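Local atomic coordinates of phosphoribosylaminoimidazole-succinocarboxamide synthase (Saccharomyces cerevisiae, PDB entry 2CNQ), a protein that catalyses the ATP-dependent joining of aspartate to carboxyaminoimidazole ribotide, giving the succinocarboxamide intermediate SAICAR of de novo purine biosynthesis. Residues Val15-Ile23 against Phe33-Asp43; Gly123-Tyr133 against Pro145-Glu153. All coordinates share one frame; numbering follows the deposited sequence. Where two conformers were deposited one is given.

Interaction 1: residues Val15-Ile23 against Phe33-Asp43; sequences VARGKVRDI and FVATDRISAYD. With ADP (adenosine-5'-diphosphate), chain F; ADP (adenosine-5'-diphosphate), chain B.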
loop_
_atom_site.group_PDB
_atom_site.type_symbol
_atom_site.label_atom_id
_atom_site.label_comp_id
_atom_site.label_asym_id
_atom_site.label_seq_id
_atom_site.Cartn_x
_atom_site.Cartn_y
_atom_site.Cartn_z
ATOM N N VAL A 15 -16.433 -10.800 -2.541
ATOM C CA VAL A 15 -15.890 -10.475 -3.825
ATOM C C VAL A 15 -14.546 -11.097 -3.982
ATOM O O VAL A 15 -14.255 -11.689 -5.003
ATOM C CB VAL A 15 -15.827 -8.983 -4.015
ATOM C CG1 VAL A 15 -15.100 -8.614 -5.264
ATOM C CG2 VAL A 15 -17.234 -8.439 -4.009
ATOM N N ALA A 16 -13.684 -10.969 -2.997
ATOM C CA ALA A 16 -12.349 -11.452 -3.109
ATOM C C ALA A 16 -11.745 -11.499 -1.758
ATOM O O ALA A 16 -12.108 -10.757 -0.889
ATOM C CB ALA A 16 -11.527 -10.526 -3.956
ATOM N N ARG A 17 -10.749 -12.338 -1.617
ATOM C CA ARG A 17 -9.742 -12.120 -0.619
ATOM C C ARG A 17 -8.443 -11.935 -1.324
ATOM O O ARG A 17 -8.016 -12.784 -2.096
ATOM C CB ARG A 17 -9.622 -13.274 0.359
ATOM C CG ARG A 17 -10.780 -13.397 1.259
ATOM C CD ARG A 17 -10.474 -14.299 2.414
ATOM N NE ARG A 17 -11.515 -14.306 3.412
ATOM C CZ ARG A 17 -12.565 -15.110 3.403
ATOM N NH1 ARG A 17 -13.464 -15.008 4.339
ATOM N NH2 ARG A 17 -12.686 -16.028 2.480
ATOM N N GLY A 18 -7.810 -10.817 -1.059
ATOM C CA GLY A 18 -6.458 -10.590 -1.486
ATOM C C GLY A 18 -5.533 -11.126 -0.436
ATOM O O GLY A 18 -5.931 -11.839 0.467
ATOM N N LYS A 19 -4.283 -10.757 -0.519
ATOM C CA LYS A 19 -3.360 -11.199 0.478
ATOM C C LYS A 19 -3.694 -10.614 1.819
ATOM O O LYS A 19 -3.418 -11.220 2.827
ATOM C CB LYS A 19 -1.952 -10.947 0.045
ATOM C CG LYS A 19 -1.622 -11.851 -1.134
ATOM C CD LYS A 19 -0.220 -11.670 -1.624
ATOM C CE LYS A 19 0.045 -10.256 -2.181
ATOM N NZ LYS A 19 -0.819 -9.964 -3.371
ATOM N N VAL A 20 -4.241 -9.431 1.811
ATOM C CA VAL A 20 -4.511 -8.727 3.043
ATOM C C VAL A 20 -5.961 -8.467 3.257
ATOM O O VAL A 20 -6.415 -8.499 4.380
ATOM C CB VAL A 20 -3.727 -7.394 3.048
ATOM C CG1 VAL A 20 -4.150 -6.517 4.196
ATOM C CG2 VAL A 20 -2.262 -7.702 3.116
ATOM N N ARG A 21 -6.702 -8.162 2.220
ATOM C CA ARG A 21 -8.037 -7.720 2.385
ATOM C C ARG A 21 -9.033 -8.776 2.057
ATOM O O ARG A 21 -8.840 -9.611 1.196
ATOM C CB ARG A 21 -8.285 -6.506 1.565
ATOM C CG ARG A 21 -7.413 -5.397 2.126
ATOM C CD ARG A 21 -7.153 -4.320 1.196
ATOM N NE ARG A 21 -6.437 -3.295 1.862
ATOM C CZ ARG A 21 -5.154 -3.300 2.111
ATOM N NH1 ARG A 21 -4.334 -4.113 1.497
ATOM N NH2 ARG A 21 -4.692 -2.424 2.975
ATOM N N ASP A 22 -10.128 -8.709 2.776
ATOM C CA ASP A 22 -11.334 -9.458 2.482
ATOM C C ASP A 22 -12.315 -8.440 1.995
ATOM O O ASP A 22 -12.533 -7.441 2.655
ATOM C CB ASP A 22 -11.878 -10.166 3.698
ATOM C CG ASP A 22 -11.016 -11.246 4.215
ATOM O OD1 ASP A 22 -11.474 -11.929 5.164
ATOM O OD2 ASP A 22 -9.919 -11.490 3.714
ATOM N N ILE A 23 -12.874 -8.689 0.838
ATOM C CA ILE A 23 -13.640 -7.679 0.152
ATOM C C ILE A 23 -14.999 -8.234 -0.095
ATOM O O ILE A 23 -15.116 -9.265 -0.740
ATOM C CB ILE A 23 -12.962 -7.288 -1.104
ATOM C CG1 ILE A 23 -11.532 -6.842 -0.797
ATOM C CG2 ILE A 23 -13.744 -6.175 -1.800
ATOM C CD1 ILE A 23 -10.753 -6.590 -1.968
ATOM N N PHE A 33 -14.333 -3.201 2.396
ATOM C CA PHE A 33 -12.948 -3.424 2.078
ATOM C C PHE A 33 -12.227 -3.612 3.402
ATOM O O PHE A 33 -11.931 -2.642 4.072
ATOM C CB PHE A 33 -12.517 -2.152 1.348
ATOM C CG PHE A 33 -11.214 -2.229 0.647
ATOM C CD1 PHE A 33 -10.123 -1.526 1.104
ATOM C CD2 PHE A 33 -11.099 -2.913 -0.501
ATOM C CE1 PHE A 33 -8.953 -1.523 0.384
ATOM C CE2 PHE A 33 -9.934 -2.907 -1.234
ATOM C CZ PHE A 33 -8.866 -2.213 -0.766
ATOM N N VAL A 34 -12.035 -4.849 3.770
ATOM C CA VAL A 34 -11.605 -5.174 5.102
ATOM C C VAL A 34 -10.157 -5.546 5.065
ATOM O O VAL A 34 -9.794 -6.513 4.439
ATOM C CB VAL A 34 -12.408 -6.323 5.703
ATOM C CG1 VAL A 34 -12.037 -6.436 7.156
ATOM C CG2 VAL A 34 -13.886 -6.107 5.526
ATOM N N ALA A 35 -9.326 -4.797 5.750
ATOM C CA ALA A 35 -7.941 -5.155 5.882
ATOM C C ALA A 35 -7.816 -6.067 7.055
ATOM O O ALA A 35 -8.023 -5.668 8.178
ATOM C CB ALA A 35 -7.082 -3.946 6.043
ATOM N N THR A 36 -7.504 -7.308 6.786
ATOM C CA THR A 36 -7.234 -8.253 7.816
ATOM C C THR A 36 -5.849 -7.983 8.350
ATOM O O THR A 36 -5.207 -7.028 7.969
ATOM C CB THR A 36 -7.370 -9.678 7.330
ATOM O OG1 THR A 36 -6.239 -10.015 6.545
ATOM C CG2 THR A 36 -8.667 -9.902 6.617
ATOM N N ASP A 37 -5.427 -8.851 9.237
ATOM C CA ASP A 37 -4.129 -8.800 9.835
ATOM C C ASP A 37 -3.152 -9.710 9.178
ATOM O O ASP A 37 -2.064 -9.896 9.677
ATOM C CB ASP A 37 -4.252 -9.076 11.303
ATOM C CG ASP A 37 -4.971 -7.993 12.008
ATOM O OD1 ASP A 37 -5.550 -8.271 13.072
ATOM O OD2 ASP A 37 -4.963 -6.852 11.539
ATOM N N ARG A 38 -3.520 -10.274 8.047
ATOM C CA ARG A 38 -2.609 -11.071 7.317
ATOM C C ARG A 38 -1.447 -10.226 6.846
ATOM O O ARG A 38 -1.550 -9.038 6.628
ATOM C CB ARG A 38 -3.288 -11.683 6.109
ATOM C CG ARG A 38 -4.416 -12.627 6.481
ATOM C CD ARG A 38 -4.942 -13.376 5.309
ATOM N NE ARG A 38 -5.469 -12.538 4.263
ATOM C CZ ARG A 38 -6.748 -12.274 4.068
ATOM N NH1 ARG A 38 -7.124 -11.586 3.021
ATOM N NH2 ARG A 38 -7.661 -12.690 4.913
ATOM N N ILE A 39 -0.331 -10.865 6.650
ATOM C CA ILE A 39 0.810 -10.194 6.073
ATOM C C ILE A 39 1.437 -11.139 5.113
ATOM O O ILE A 39 1.445 -12.333 5.318
ATOM C CB ILE A 39 1.771 -9.718 7.142
ATOM C CG1 ILE A 39 2.890 -8.872 6.554
ATOM C CG2 ILE A 39 2.317 -10.860 7.953
ATOM C CD1 ILE A 39 3.667 -8.120 7.591
ATOM N N SER A 40 1.948 -10.596 4.048
ATOM C CA SER A 40 2.533 -11.377 2.998
ATOM C C SER A 40 3.844 -10.789 2.638
ATOM O O SER A 40 4.125 -9.644 2.879
ATOM C CB SER A 40 1.615 -11.341 1.810
ATOM O OG SER A 40 1.451 -10.029 1.332
ATOM N N ALA A 41 4.674 -11.598 2.032
ATOM C CA ALA A 41 5.921 -11.102 1.497
ATOM C C ALA A 41 6.233 -11.988 0.350
ATOM O O ALA A 41 5.986 -13.181 0.394
ATOM C CB ALA A 41 6.992 -11.158 2.513
ATOM N N TYR A 42 6.775 -11.407 -0.692
ATOM C CA TYR A 42 7.077 -12.153 -1.881
ATOM C C TYR A 42 5.865 -12.926 -2.342
ATOM O O TYR A 42 5.983 -14.034 -2.841
ATOM C CB TYR A 42 8.288 -13.033 -1.689
ATOM C CG TYR A 42 9.464 -12.268 -1.183
ATOM C CD1 TYR A 42 10.122 -11.384 -1.968
ATOM C CD2 TYR A 42 9.904 -12.447 0.098
ATOM C CE1 TYR A 42 11.216 -10.709 -1.496
ATOM C CE2 TYR A 42 10.972 -11.804 0.587
ATOM C CZ TYR A 42 11.629 -10.928 -0.200
ATOM O OH TYR A 42 12.729 -10.297 0.305
ATOM N N ASP A 43 4.702 -12.315 -2.215
ATOM C CA ASP A 43 3.456 -12.871 -2.709
ATOM C C ASP A 43 3.010 -14.102 -1.993
ATOM O O ASP A 43 2.160 -14.796 -2.490
ATOM C CB ASP A 43 3.462 -13.071 -4.202
ATOM C CG ASP A 43 3.450 -11.787 -4.922
ATOM O OD1 ASP A 43 4.246 -11.642 -5.839
ATOM O OD2 ASP A 43 2.653 -10.902 -4.574
HETATM P PB ADP F . 3.158 -9.233 -1.287
HETATM O O1B ADP F . 2.249 -10.410 -1.157
HETATM O O2B ADP F . 3.046 -8.508 -2.600
HETATM O O3B ADP F . 3.070 -8.360 -0.057
HETATM P PA ADP F . 5.602 -8.442 -1.450
HETATM O O1A ADP F . 6.993 -8.611 -0.973
HETATM O O2A ADP F . 5.069 -7.216 -0.804
HETATM O O3A ADP F . 4.688 -9.720 -1.334
HETATM O "O5'" ADP F . 5.529 -8.175 -2.991
HETATM C "C5'" ADP F . 5.900 -6.901 -3.473
HETATM C "C4'" ADP F . 5.988 -6.825 -4.983
HETATM O "O4'" ADP F . 7.069 -7.659 -5.386
HETATM C "C3'" ADP F . 4.719 -7.340 -5.612
HETATM O "O3'" ADP F . 4.481 -6.656 -6.829
HETATM C "C2'" ADP F . 5.067 -8.774 -5.858
HETATM O "O2'" ADP F . 4.344 -9.290 -6.946
HETATM C "C1'" ADP F . 6.539 -8.695 -6.192
HETATM N N9 ADP F . 7.261 -9.918 -5.862
HETATM C C8 ADP F . 7.036 -10.660 -4.792
HETATM N N7 ADP F . 7.848 -11.725 -4.770
HETATM C C5 ADP F . 8.617 -11.644 -5.843
HETATM C C6 ADP F . 9.683 -12.486 -6.340
HETATM N N6 ADP F . 10.021 -13.596 -5.642
HETATM N N1 ADP F . 10.255 -12.094 -7.494
HETATM C C2 ADP F . 9.868 -10.969 -8.166
HETATM N N3 ADP F . 8.885 -10.143 -7.738
HETATM C C4 ADP F . 8.240 -10.445 -6.586
HETATM P PB ADP B . -3.625 -7.946 -3.175
HETATM O O1B ADP B . -2.703 -6.863 -2.858
HETATM O O2B ADP B . -3.846 -8.092 -4.622
HETATM O O3B ADP B . -3.351 -9.260 -2.629
HETATM P PA ADP B . -5.401 -6.824 -1.244
HETATM O O1A ADP B . -4.611 -5.603 -1.074
HETATM O O2A ADP B . -5.412 -7.818 -0.183
HETATM O O3A ADP B . -5.045 -7.522 -2.607
HETATM O "O5'" ADP B . -6.905 -6.472 -1.525
HETATM C "C5'" ADP B . -7.360 -5.333 -2.218
HETATM C "C4'" ADP B . -7.875 -5.745 -3.565
HETATM O "O4'" ADP B . -8.922 -4.832 -3.885
HETATM C "C3'" ADP B . -6.872 -5.608 -4.668
HETATM O "O3'" ADP B . -7.198 -6.473 -5.728
HETATM C "C2'" ADP B . -7.106 -4.198 -5.140
HETATM O "O2'" ADP B . -6.624 -3.947 -6.422
HETATM C "C1'" ADP B . -8.584 -4.136 -5.067
HETATM N N9 ADP B . -9.165 -2.831 -4.963
HETATM C C8 ADP B . -8.689 -1.797 -4.266
HETATM N N7 ADP B . -9.493 -0.767 -4.276
HETATM C C5 ADP B . -10.536 -1.157 -5.025
HETATM C C6 ADP B . -11.755 -0.554 -5.412
HETATM N N6 ADP B . -12.069 0.664 -5.021
HETATM N N1 ADP B . -12.564 -1.205 -6.241
HETATM C C2 ADP B . -12.261 -2.449 -6.598
HETATM N N3 ADP B . -11.194 -3.146 -6.235
HETATM C C4 ADP B . -10.339 -2.482 -5.459
#

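Interaction 2: residues Gly123-Tyr133 against Pro145-Glu153; sequences GYITGSAWKEY and PQGLKESQE. With AMZ (aminoimidazole 4-carboxamide ribonucleotide), chain C.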
loop_
_atom_site.group_PDB
_atom_site.type_symbol
_atom_site.label_atom_id
_atom_site.label_comp_id
_atom_site.label_asym_id
_atom_site.label_seq_id
_atom_site.Cartn_x
_atom_site.Cartn_y
_atom_site.Cartn_z
ATOM N N GLY A 123 11.067 7.542 -5.028
ATOM C CA GLY A 123 11.853 8.721 -4.777
ATOM C C GLY A 123 13.301 8.433 -4.583
ATOM O O GLY A 123 14.143 9.310 -4.763
ATOM N N TYR A 124 13.603 7.213 -4.203
ATOM C CA TYR A 124 14.909 6.790 -3.812
ATOM C C TYR A 124 15.105 5.443 -4.389
ATOM O O TYR A 124 14.170 4.664 -4.554
ATOM C CB TYR A 124 15.011 6.699 -2.311
ATOM C CG TYR A 124 14.835 8.008 -1.631
ATOM C CD1 TYR A 124 13.592 8.599 -1.532
ATOM C CD2 TYR A 124 15.908 8.657 -1.080
ATOM C CE1 TYR A 124 13.449 9.801 -0.911
ATOM C CE2 TYR A 124 15.750 9.863 -0.450
ATOM C CZ TYR A 124 14.529 10.427 -0.379
ATOM O OH TYR A 124 14.336 11.616 0.245
ATOM N N ILE A 125 16.348 5.134 -4.702
ATOM C CA ILE A 125 16.625 3.914 -5.391
ATOM C C ILE A 125 16.894 2.808 -4.427
ATOM O O ILE A 125 17.844 2.831 -3.673
ATOM C CB ILE A 125 17.723 4.116 -6.417
ATOM C CG1 ILE A 125 17.770 2.915 -7.322
ATOM C CG2 ILE A 125 19.080 4.442 -5.832
ATOM C CD1 ILE A 125 18.603 3.120 -8.539
ATOM N N THR A 126 16.045 1.800 -4.453
ATOM C CA THR A 126 16.161 0.680 -3.591
ATOM C C THR A 126 15.410 -0.454 -4.207
ATOM O O THR A 126 14.842 -0.348 -5.265
ATOM C CB THR A 126 15.637 1.029 -2.186
ATOM O OG1 THR A 126 15.936 -0.027 -1.307
ATOM C CG2 THR A 126 14.164 1.266 -2.159
ATOM N N GLY A 127 15.429 -1.585 -3.566
ATOM C CA GLY A 127 14.568 -2.650 -3.970
ATOM C C GLY A 127 14.849 -3.083 -5.366
ATOM O O GLY A 127 15.995 -3.189 -5.796
ATOM N N SER A 128 13.798 -3.307 -6.111
ATOM C CA SER A 128 13.993 -3.842 -7.430
ATOM C C SER A 128 14.633 -2.838 -8.340
ATOM O O SER A 128 15.298 -3.205 -9.288
ATOM C CB SER A 128 12.682 -4.345 -7.974
ATOM O OG SER A 128 11.810 -3.318 -8.283
ATOM N N ALA A 129 14.449 -1.575 -8.077
ATOM C CA ALA A 129 15.057 -0.544 -8.886
ATOM C C ALA A 129 16.546 -0.556 -8.732
ATOM O O ALA A 129 17.278 -0.387 -9.689
ATOM C CB ALA A 129 14.510 0.786 -8.507
ATOM N N TRP A 130 17.011 -0.685 -7.514
ATOM C CA TRP A 130 18.428 -0.721 -7.277
ATOM C C TRP A 130 19.037 -1.919 -7.935
ATOM O O TRP A 130 20.075 -1.841 -8.551
ATOM C CB TRP A 130 18.665 -0.712 -5.784
ATOM C CG TRP A 130 20.093 -0.841 -5.439
ATOM C CD1 TRP A 130 20.657 -1.864 -4.780
ATOM C CD2 TRP A 130 21.159 0.075 -5.759
ATOM N NE1 TRP A 130 21.999 -1.656 -4.665
ATOM C CE2 TRP A 130 22.330 -0.467 -5.242
ATOM C CE3 TRP A 130 21.224 1.303 -6.415
ATOM C CZ2 TRP A 130 23.559 0.155 -5.383
ATOM C CZ3 TRP A 130 22.437 1.933 -6.530
ATOM C CH2 TRP A 130 23.585 1.366 -6.009
ATOM N N LYS A 131 18.351 -3.035 -7.860
ATOM C CA LYS A 131 18.873 -4.234 -8.488
ATOM C C LYS A 131 19.047 -4.008 -9.961
ATOM O O LYS A 131 20.078 -4.349 -10.530
ATOM C CB LYS A 131 17.926 -5.385 -8.302
ATOM C CG LYS A 131 18.026 -6.051 -6.980
ATOM C CD LYS A 131 16.906 -7.053 -6.864
ATOM C CE LYS A 131 17.192 -8.179 -5.900
ATOM N NZ LYS A 131 15.928 -8.602 -5.230
ATOM N N GLU A 132 18.055 -3.450 -10.609
ATOM C CA GLU A 132 18.184 -3.231 -12.037
ATOM C C GLU A 132 19.249 -2.219 -12.353
ATOM O O GLU A 132 20.024 -2.371 -13.278
ATOM C CB GLU A 132 16.850 -2.774 -12.551
ATOM C CG GLU A 132 16.837 -2.626 -14.017
ATOM C CD GLU A 132 15.602 -1.962 -14.523
ATOM O OE1 GLU A 132 15.654 -1.380 -15.631
ATOM O OE2 GLU A 132 14.564 -2.011 -13.820
ATOM N N TYR A 133 19.340 -1.141 -11.576
ATOM C CA TYR A 133 20.226 0.024 -11.868
ATOM C C TYR A 133 21.664 -0.343 -11.773
ATOM O O TYR A 133 22.504 0.077 -12.547
ATOM C CB TYR A 133 19.952 1.123 -10.865
ATOM C CG TYR A 133 20.914 2.269 -10.949
ATOM C CD1 TYR A 133 20.758 3.250 -11.900
ATOM C CD2 TYR A 133 21.990 2.365 -10.104
ATOM C CE1 TYR A 133 21.643 4.310 -11.996
ATOM C CE2 TYR A 133 22.863 3.413 -10.187
ATOM C CZ TYR A 133 22.685 4.372 -11.148
ATOM O OH TYR A 133 23.567 5.408 -11.198
ATOM N N PRO A 145 20.762 8.923 -13.926
ATOM C CA PRO A 145 22.140 9.405 -13.777
ATOM C C PRO A 145 23.057 8.250 -13.356
ATOM O O PRO A 145 22.602 7.389 -12.621
ATOM C CB PRO A 145 22.032 10.477 -12.687
ATOM C CG PRO A 145 20.621 10.532 -12.293
ATOM C CD PRO A 145 19.817 9.562 -13.008
ATOM N N GLN A 146 24.330 8.272 -13.785
ATOM C CA GLN A 146 25.367 7.415 -13.319
ATOM C C GLN A 146 25.716 7.811 -11.925
ATOM O O GLN A 146 25.598 8.959 -11.547
ATOM C CB GLN A 146 26.567 7.570 -14.189
ATOM C CG GLN A 146 27.620 6.623 -13.863
ATOM C CD GLN A 146 28.728 6.724 -14.820
ATOM O OE1 GLN A 146 28.512 6.701 -16.029
ATOM N NE2 GLN A 146 29.936 6.840 -14.318
ATOM N N GLY A 147 26.163 6.839 -11.162
ATOM C CA GLY A 147 26.743 7.088 -9.881
ATOM C C GLY A 147 25.785 7.156 -8.728
ATOM O O GLY A 147 26.181 7.528 -7.653
ATOM N N LEU A 148 24.526 6.796 -8.927
ATOM C CA LEU A 148 23.636 6.706 -7.792
ATOM C C LEU A 148 24.128 5.639 -6.874
ATOM O O LEU A 148 24.501 4.552 -7.266
ATOM C CB LEU A 148 22.287 6.198 -8.227
ATOM C CG LEU A 148 21.577 7.038 -9.236
ATOM C CD1 LEU A 148 20.342 6.284 -9.672
ATOM C CD2 LEU A 148 21.229 8.365 -8.608
ATOM N N LYS A 149 24.063 5.932 -5.613
ATOM C CA LYS A 149 24.384 4.971 -4.601
ATOM C C LYS A 149 23.127 4.406 -4.017
ATOM O O LYS A 149 22.058 4.962 -4.157
ATOM C CB LYS A 149 25.262 5.619 -3.567
ATOM C CG LYS A 149 26.613 6.071 -4.115
ATOM C CD LYS A 149 27.426 4.935 -4.703
ATOM C CE LYS A 149 28.790 5.433 -5.136
ATOM N NZ LYS A 149 29.626 4.366 -5.719
ATOM N N GLU A 150 23.247 3.269 -3.361
ATOM C CA GLU A 150 22.064 2.618 -2.852
ATOM C C GLU A 150 21.316 3.532 -1.956
ATOM O O GLU A 150 21.891 4.170 -1.111
ATOM C CB GLU A 150 22.419 1.354 -2.119
ATOM C CG GLU A 150 21.195 0.566 -1.797
ATOM C CD GLU A 150 21.413 -0.583 -0.899
ATOM O OE1 GLU A 150 20.404 -1.062 -0.374
ATOM O OE2 GLU A 150 22.558 -1.015 -0.717
ATOM N N SER A 151 20.019 3.589 -2.168
ATOM C CA SER A 151 19.134 4.412 -1.391
ATOM C C SER A 151 19.183 5.852 -1.723
ATOM O O SER A 151 18.504 6.603 -1.080
ATOM C CB SER A 151 19.310 4.245 0.113
ATOM O OG SER A 151 19.344 2.890 0.459
ATOM N N GLN A 152 19.978 6.247 -2.704
ATOM C CA GLN A 152 20.072 7.628 -3.051
ATOM C C GLN A 152 18.759 8.090 -3.620
ATOM O O GLN A 152 18.033 7.363 -4.294
ATOM C CB GLN A 152 21.181 7.835 -4.034
ATOM C CG GLN A 152 21.455 9.277 -4.353
ATOM C CD GLN A 152 22.764 9.465 -5.042
ATOM O OE1 GLN A 152 23.612 8.588 -5.016
ATOM N NE2 GLN A 152 22.922 10.598 -5.694
ATOM N N GLU A 153 18.496 9.354 -3.397
ATOM C CA GLU A 153 17.372 9.994 -3.966
ATOM C C GLU A 153 17.554 10.142 -5.453
ATOM O O GLU A 153 18.614 10.553 -5.906
ATOM C CB GLU A 153 17.200 11.362 -3.320
ATOM C CG GLU A 153 15.906 12.053 -3.638
ATOM C CD GLU A 153 15.557 13.157 -2.655
ATOM O OE1 GLU A 153 14.361 13.480 -2.546
ATOM O OE2 GLU A 153 16.465 13.688 -1.991
HETATM O O5 AMZ C . 1.522 -4.762 -3.180
HETATM C C6 AMZ C . 2.176 -4.735 -4.202
HETATM N N2 AMZ C . 1.886 -5.456 -5.279
HETATM C C3A AMZ C . 3.331 -3.866 -4.316
HETATM C C7A AMZ C . 3.831 -3.072 -3.329
HETATM N N3 AMZ C . 3.403 -2.798 -2.083
HETATM N N1 AMZ C . 4.098 -3.754 -5.415
HETATM C C5 AMZ C . 5.048 -2.895 -5.123
HETATM N N AMZ C . 4.908 -2.481 -3.844
HETATM C C1 AMZ C . 5.722 -1.487 -3.190
HETATM C C2 AMZ C . 6.827 -2.050 -2.348
HETATM C C3 AMZ C . 7.843 -0.945 -2.373
HETATM O O2 AMZ C . 7.419 0.010 -1.426
HETATM O O1 AMZ C . 6.338 -2.367 -1.062
HETATM O O AMZ C . 6.371 -0.783 -4.212
HETATM C C AMZ C . 7.670 -0.402 -3.782
HETATM C C4 AMZ C . 8.694 -0.886 -4.755
HETATM O O3 AMZ C . 8.858 -2.284 -4.580
HETATM P P AMZ C . 10.030 -3.013 -5.380
HETATM O OP1 AMZ C . 9.640 -3.040 -6.820
HETATM O O4 AMZ C . 10.065 -4.394 -4.770
HETATM O OP2 AMZ C . 11.307 -2.260 -5.186
HETATM O O HOH W 1 12.781 11.737 -4.708
HETATM O O HOH W 2 16.497 12.812 1.233
HETATM O O HOH W 3 18.229 0.490 -0.092
#

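Interaction 1: residues Val15-Ile23 against Phe33-Asp43
Arg38 reaches from the 33-43 segment into the turn that follows Arg17 and satisfies the carbonyls of Gly18 and Lys19. Its NE gives an almost straight bond to Lys19 O (2.8 Å, 167°), and NH1 a more bent one to Gly18 O (2.8 Å). The bend at chi3 (-60°) swings the guanidinium back so that NH1 and NH2 both hold a single carboxylate oxygen, Asp22 OD2, in a salt bridge with the two planes only 24° apart; NH2 also serves Thr4 O. The other oxygen, Asp22 OD1, takes Arg17 NE from above the carboxylate plane at 3.0 Å and is also hydrogen-bonded to Thr6 OG1. A leucine in place of Arg38 would probably leave the carbonyls of Gly18 and Lys19 without their donors and Asp22 with one positive partner fewer.

Threonine suits position 36 because its backbone and side chain both donate. Thr36 N (2.9 Å) and Thr36 OG1 (2.6 Å) approach Val20 O from opposite faces of its carbonyl plane, while OG1 accepts from Arg38 N in an ST turn. Beyond, Asp22 and Val34 form the hydrogen-bonded pair of the antiparallel strands. Arg21 CD lies over the phenyl ring, 3.4 Å from Phe33 CZ, leaving NH1 for ADP (chain B) O1A and NH2 for Glu234.

With its carbonyls engaged by Arg38 and Thr36, the turn directs donors to ADP of chain B: Lys19 N and NZ to O3B, Val20 N and Arg21 N to O2A. Gly18 fits because a CB would collide with the phosphate bridge. Tyr42 N and Asp43 N bond to ADP of chain F, whose O2' donates to Asp43 OD1. The chemistry is that of a phosphate-binding turn backed by the salt-bridge network of Arg17, Asp22 and Arg38, the last two buried.

Interaction 2: residues Gly123-Tyr133 against Pro145-Glu153
Glu150 lies across the indole of Trp130, and its chain can be followed atom by atom. CB rests over the ring plane, 3.6 Å from Trp130 CE2. With CG anti to the backbone N (chi1 -170°) and the chain extended, CG comes almost straight above the five-membered ring, 3.7 Å from its centroid, a CH-pi contact. CD then passes 4.0 Å from Trp130 NE1, and the carboxylate lies nearly parallel to the indole, 18° away. At the tip, OE1 accepts from a water (2.7 Å) that also donates to Ser151 OG and bonds to Thr126 OG1. Glutamate suits this place: its methylenes cover an aromatic face while its charged end meets water.

Tyr133, one turn further along the helix, joins the same loop by both its ring and its hydroxyl. In the conformer described, OH donates to Pro145 O at 2.6 Å, in the carbonyl plane on a lone pair, and accepts from Leu148 N at 2.8 Å. Leu148 CD1 sits over one ring face, so a leucine supplies the apolar cover while its own backbone holds the hydroxyl.

Nearer the strand end, Ile125 N bonds to Gln152 O, and Ile125 O takes Ser151 N, from the type II turn Lys149-Gln152. Tyr124 receives Glu153 CG over one face, 4.1 Å from the ring centroid, and Ser151 O at its edge.

The loop 145-153 thus lies against the Trp130 and Tyr133 side of helix 127-136, with Ile125 and Leu148 also touching Phe154 of strand 153-159. Ser151 leans on Trp244 of strand 228-245, and its OG reaches Glu253 O. At the helix start, Gly127, where a CB would strike the phosphate, and Ser128 N receive the AMZ phosphate beside strand 113-122.

Overall arrangement
From the N terminus, interaction 1 closes first: residues 15-23 and 33-43 come together across the hairpin of strands 21-25 and 30-35, within the antiparallel sheet that also holds 14-17 and 106-110. The chain then passes through helix 53-67 and strand 113-122 before interaction 2 closes the loop from helix 127-136 to the entry of strand 153-159, an edge strand of the mixed sheet. The two loops follow in series, neither nested nor crossed. The centres of interactions 1 and 2 are about 29 Å apart, on opposite sides of the chain's centre. The nearest atoms of interactions 1 and 2 are about 6 Å apart. One serves both ADP sites, the other the ribonucleotide's phosphate.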